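Local coordinates for DNA primase (PDB 2AU3), which probably synthesises the short RNA primers that DNA polymerase extends during DNA replication, working as a zinc-binding RNA polymerase that uses magnesium, at residues V107-V112 with T170-S175. Residues are numbered along the deposited sequence; the frame is centred on the assembly and turned at random.
Sequences VALDRV and TKNLLS
An ST turn on the C-terminal side of helix 164-168 meets helix 101-122 here, where Leu109 packs against Thr170 and Asn172. The turn is defined by the backbone N of Asn172, which donates to Thr170 OG1 over 3.3 Å with an N-H...O angle of 157°; Lys171, between them, is the first residue to leave helical backbone angles, with a positive phi of 65°. Thr170 OG1 in turn donates a hydrogen bond to Tyr167 O. With the hydroxyl held between backbone N and carbonyl carbon (chi1 62°), the methyl CG2 is directed at the helix and meets Leu109 tip to tip, 4.0 Å from its CG and 4.1 Å from both CD1 and CD2. Leu109 CD2 also touches the amide of Asn172, 3.8 Å from ND2, the two side chains crossing at about a right angle. Asn172 OD1 is hydrogen-bonded to Ser219 OG, and its ND2 makes a weak hydrogen bond to Tyr167 OH. A serine at Thr170 would keep the hydroxyl but would probably open a gap over the Leu109 fork, losing the methyl contact. The segments bury just 93 Å² between them. Tyr167 also touches Leu109, while beyond Asn172 the chain enters strand 173-174, paired antiparallel with 182-183.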
ATOM      1  N   VAL A 107       3.611 -16.244   7.191  1.00 19.20           N
ATOM      2  CA  VAL A 107       3.149 -17.233   6.245  1.00 19.42           C
ATOM      3  C   VAL A 107       1.628 -17.319   6.289  1.00 19.33           C
ATOM      4  O   VAL A 107       1.001 -17.489   5.246  1.00 19.40           O
ATOM      5  CB  VAL A 107       3.818 -18.620   6.455  1.00 19.44           C
ATOM      6  CG1 VAL A 107       3.064 -19.731   5.703  1.00 19.72           C
ATOM      7  CG2 VAL A 107       5.272 -18.570   6.005  1.00 20.11           C
ATOM      8  N   ALA A 108       1.045 -17.167   7.480  1.00 18.39           N
ATOM      9  CA  ALA A 108      -0.410 -17.201   7.633  1.00 18.17           C
ATOM     10  C   ALA A 108      -1.051 -15.986   6.969  1.00 17.60           C
ATOM     11  O   ALA A 108      -2.047 -16.104   6.254  1.00 16.46           O
ATOM     12  CB  ALA A 108      -0.811 -17.251   9.117  1.00 17.44           C
ATOM     13  N   LEU A 109      -0.507 -14.811   7.265  1.00 17.71           N
ATOM     14  CA  LEU A 109      -0.972 -13.584   6.620  1.00 18.54           C
ATOM     15  C   LEU A 109      -1.023 -13.768   5.113  1.00 19.18           C
ATOM     16  O   LEU A 109      -1.991 -13.393   4.471  1.00 18.94           O
ATOM     17  CB  LEU A 109      -0.086 -12.389   7.016  1.00 18.64           C
ATOM     18  CG  LEU A 109      -0.489 -11.832   8.390  1.00 16.78           C
ATOM     19  CD1 LEU A 109       0.618 -10.936   9.003  1.00 17.68           C
ATOM     20  CD2 LEU A 109      -1.836 -11.067   8.288  1.00 15.45           C
ATOM     21  N   ASP A 110       0.012 -14.390   4.561  1.00 19.81           N
ATOM     22  CA  ASP A 110       0.117 -14.547   3.125  1.00 20.22           C
ATOM     23  C   ASP A 110      -0.855 -15.590   2.574  1.00 19.31           C
ATOM     24  O   ASP A 110      -1.430 -15.402   1.489  1.00 18.91           O
ATOM     25  CB  ASP A 110       1.551 -14.886   2.726  1.00 21.94           C
ATOM     26  CG  ASP A 110       1.721 -14.926   1.226  1.00 26.71           C
ATOM     27  OD1 ASP A 110       1.829 -13.829   0.599  1.00 32.69           O
ATOM     28  OD2 ASP A 110       1.666 -15.995   0.585  1.00 30.35           O
ATOM     29  N   ARG A 111      -1.033 -16.686   3.311  1.00 17.17           N
ATOM     30  CA  ARG A 111      -1.976 -17.717   2.909  1.00 17.46           C
ATOM     31  C   ARG A 111      -3.422 -17.213   2.976  1.00 16.92           C
ATOM     32  O   ARG A 111      -4.287 -17.640   2.201  1.00 17.03           O
ATOM     33  CB  ARG A 111      -1.830 -18.953   3.800  1.00 16.84           C
ATOM     34  CG  ARG A 111      -2.830 -20.034   3.474  1.00 17.12           C
ATOM     35  CD  ARG A 111      -2.594 -20.599   2.062  1.00 17.83           C
ATOM     36  NE  ARG A 111      -3.539 -21.623   1.659  1.00 17.98           N
ATOM     37  CZ  ARG A 111      -4.656 -21.391   0.976  1.00 22.02           C
ATOM     38  NH1 ARG A 111      -5.027 -20.141   0.662  1.00 21.18           N
ATOM     39  NH2 ARG A 111      -5.414 -22.417   0.619  1.00 18.58           N
ATOM     40  N   VAL A 112      -3.695 -16.382   3.967  1.00 15.80           N
ATOM     41  CA  VAL A 112      -5.024 -15.826   4.138  1.00 16.35           C
ATOM     42  C   VAL A 112      -5.290 -14.814   3.008  1.00 16.14           C
ATOM     43  O   VAL A 112      -6.380 -14.749   2.471  1.00 16.84           O
ATOM     44  CB  VAL A 112      -5.185 -15.186   5.535  1.00 15.32           C
ATOM     45  CG1 VAL A 112      -6.456 -14.313   5.621  1.00 16.07           C
ATOM     46  CG2 VAL A 112      -5.228 -16.266   6.611  1.00 14.07           C
ATOM     47  N   THR A 170      -2.420 -12.253  15.082  1.00 26.34           N
ATOM     48  CA  THR A 170      -2.697 -11.018  14.299  1.00 25.81           C
ATOM     49  C   THR A 170      -3.932 -10.268  14.781  1.00 25.68           C
ATOM     50  O   THR A 170      -4.098  -9.087  14.471  1.00 25.62           O
ATOM     51  CB  THR A 170      -2.874 -11.301  12.801  1.00 25.53           C
ATOM     52  OG1 THR A 170      -3.999 -12.170  12.605  1.00 23.53           O
ATOM     53  CG2 THR A 170      -1.671 -12.067  12.223  1.00 25.06           C
ATOM     54  N   LYS A 171      -4.796 -10.973  15.510  1.00 25.51           N
ATOM     55  CA  LYS A 171      -6.107 -10.466  15.935  1.00 26.70           C
ATOM     56  C   LYS A 171      -7.083 -10.196  14.777  1.00 25.75           C
ATOM     57  O   LYS A 171      -8.054  -9.437  14.923  1.00 24.85           O
ATOM     58  CB  LYS A 171      -5.970  -9.239  16.860  1.00 26.78           C
ATOM     59  CG  LYS A 171      -5.235  -9.544  18.163  1.00 31.50           C
ATOM     60  CD  LYS A 171      -3.891  -8.866  18.187  1.00 35.50           C
ATOM     61  CE  LYS A 171      -3.752  -7.963  19.388  1.00 38.00           C
ATOM     62  NZ  LYS A 171      -3.541  -6.560  18.943  1.00 38.94           N
ATOM     63  N   ASN A 172      -6.819 -10.824  13.635  1.00 25.59           N
ATOM     64  CA  ASN A 172      -7.710 -10.735  12.490  1.00 25.81           C
ATOM     65  C   ASN A 172      -8.826 -11.746  12.583  1.00 26.74           C
ATOM     66  O   ASN A 172      -9.663 -11.846  11.685  1.00 26.33           O
ATOM     67  CB  ASN A 172      -6.938 -10.897  11.177  1.00 25.01           C
ATOM     68  CG  ASN A 172      -6.024  -9.735  10.904  1.00 24.39           C
ATOM     69  OD1 ASN A 172      -6.371  -8.588  11.168  1.00 22.54           O
ATOM     70  ND2 ASN A 172      -4.841 -10.024  10.407  1.00 20.42           N
ATOM     71  N   LEU A 173      -8.817 -12.494  13.680  1.00 28.72           N
ATOM     72  CA  LEU A 173      -9.824 -13.509  13.989  1.00 30.41           C
ATOM     73  C   LEU A 173     -10.423 -13.276  15.373  1.00 31.72           C
ATOM     74  O   LEU A 173      -9.699 -13.208  16.363  1.00 31.82           O
ATOM     75  CB  LEU A 173      -9.171 -14.886  13.978  1.00 30.61           C
ATOM     76  CG  LEU A 173      -9.818 -15.937  13.105  1.00 31.60           C
ATOM     77  CD1 LEU A 173     -10.076 -15.358  11.742  1.00 32.50           C
ATOM     78  CD2 LEU A 173      -8.938 -17.184  13.045  1.00 28.67           C
ATOM     79  N   LEU A 174     -11.744 -13.161  15.430  1.00 32.80           N
ATOM     80  CA  LEU A 174     -12.475 -13.102  16.685  1.00 34.43           C
ATOM     81  C   LEU A 174     -12.844 -14.520  17.148  1.00 35.09           C
ATOM     82  O   LEU A 174     -12.987 -15.431  16.325  1.00 35.35           O
ATOM     83  CB  LEU A 174     -13.748 -12.274  16.501  1.00 34.94           C
ATOM     84  CG  LEU A 174     -13.588 -10.778  16.213  1.00 37.20           C
ATOM     85  CD1 LEU A 174     -14.453 -10.364  15.030  1.00 38.91           C
ATOM     86  CD2 LEU A 174     -13.964  -9.974  17.448  1.00 39.98           C
ATOM     87  N   SER A 175     -12.971 -14.702  18.464  1.00 36.10           N
ATOM     88  CA  SER A 175     -13.553 -15.914  19.035  1.00 37.29           C
ATOM     89  C   SER A 175     -14.762 -15.569  19.915  1.00 38.35           C
ATOM     90  O   SER A 175     -14.600 -15.146  21.057  1.00 38.35           O
ATOM     91  CB  SER A 175     -12.518 -16.705  19.837  1.00 36.99           C
ATOM     92  OG  SER A 175     -12.888 -18.069  19.907  1.00 35.80           O
TER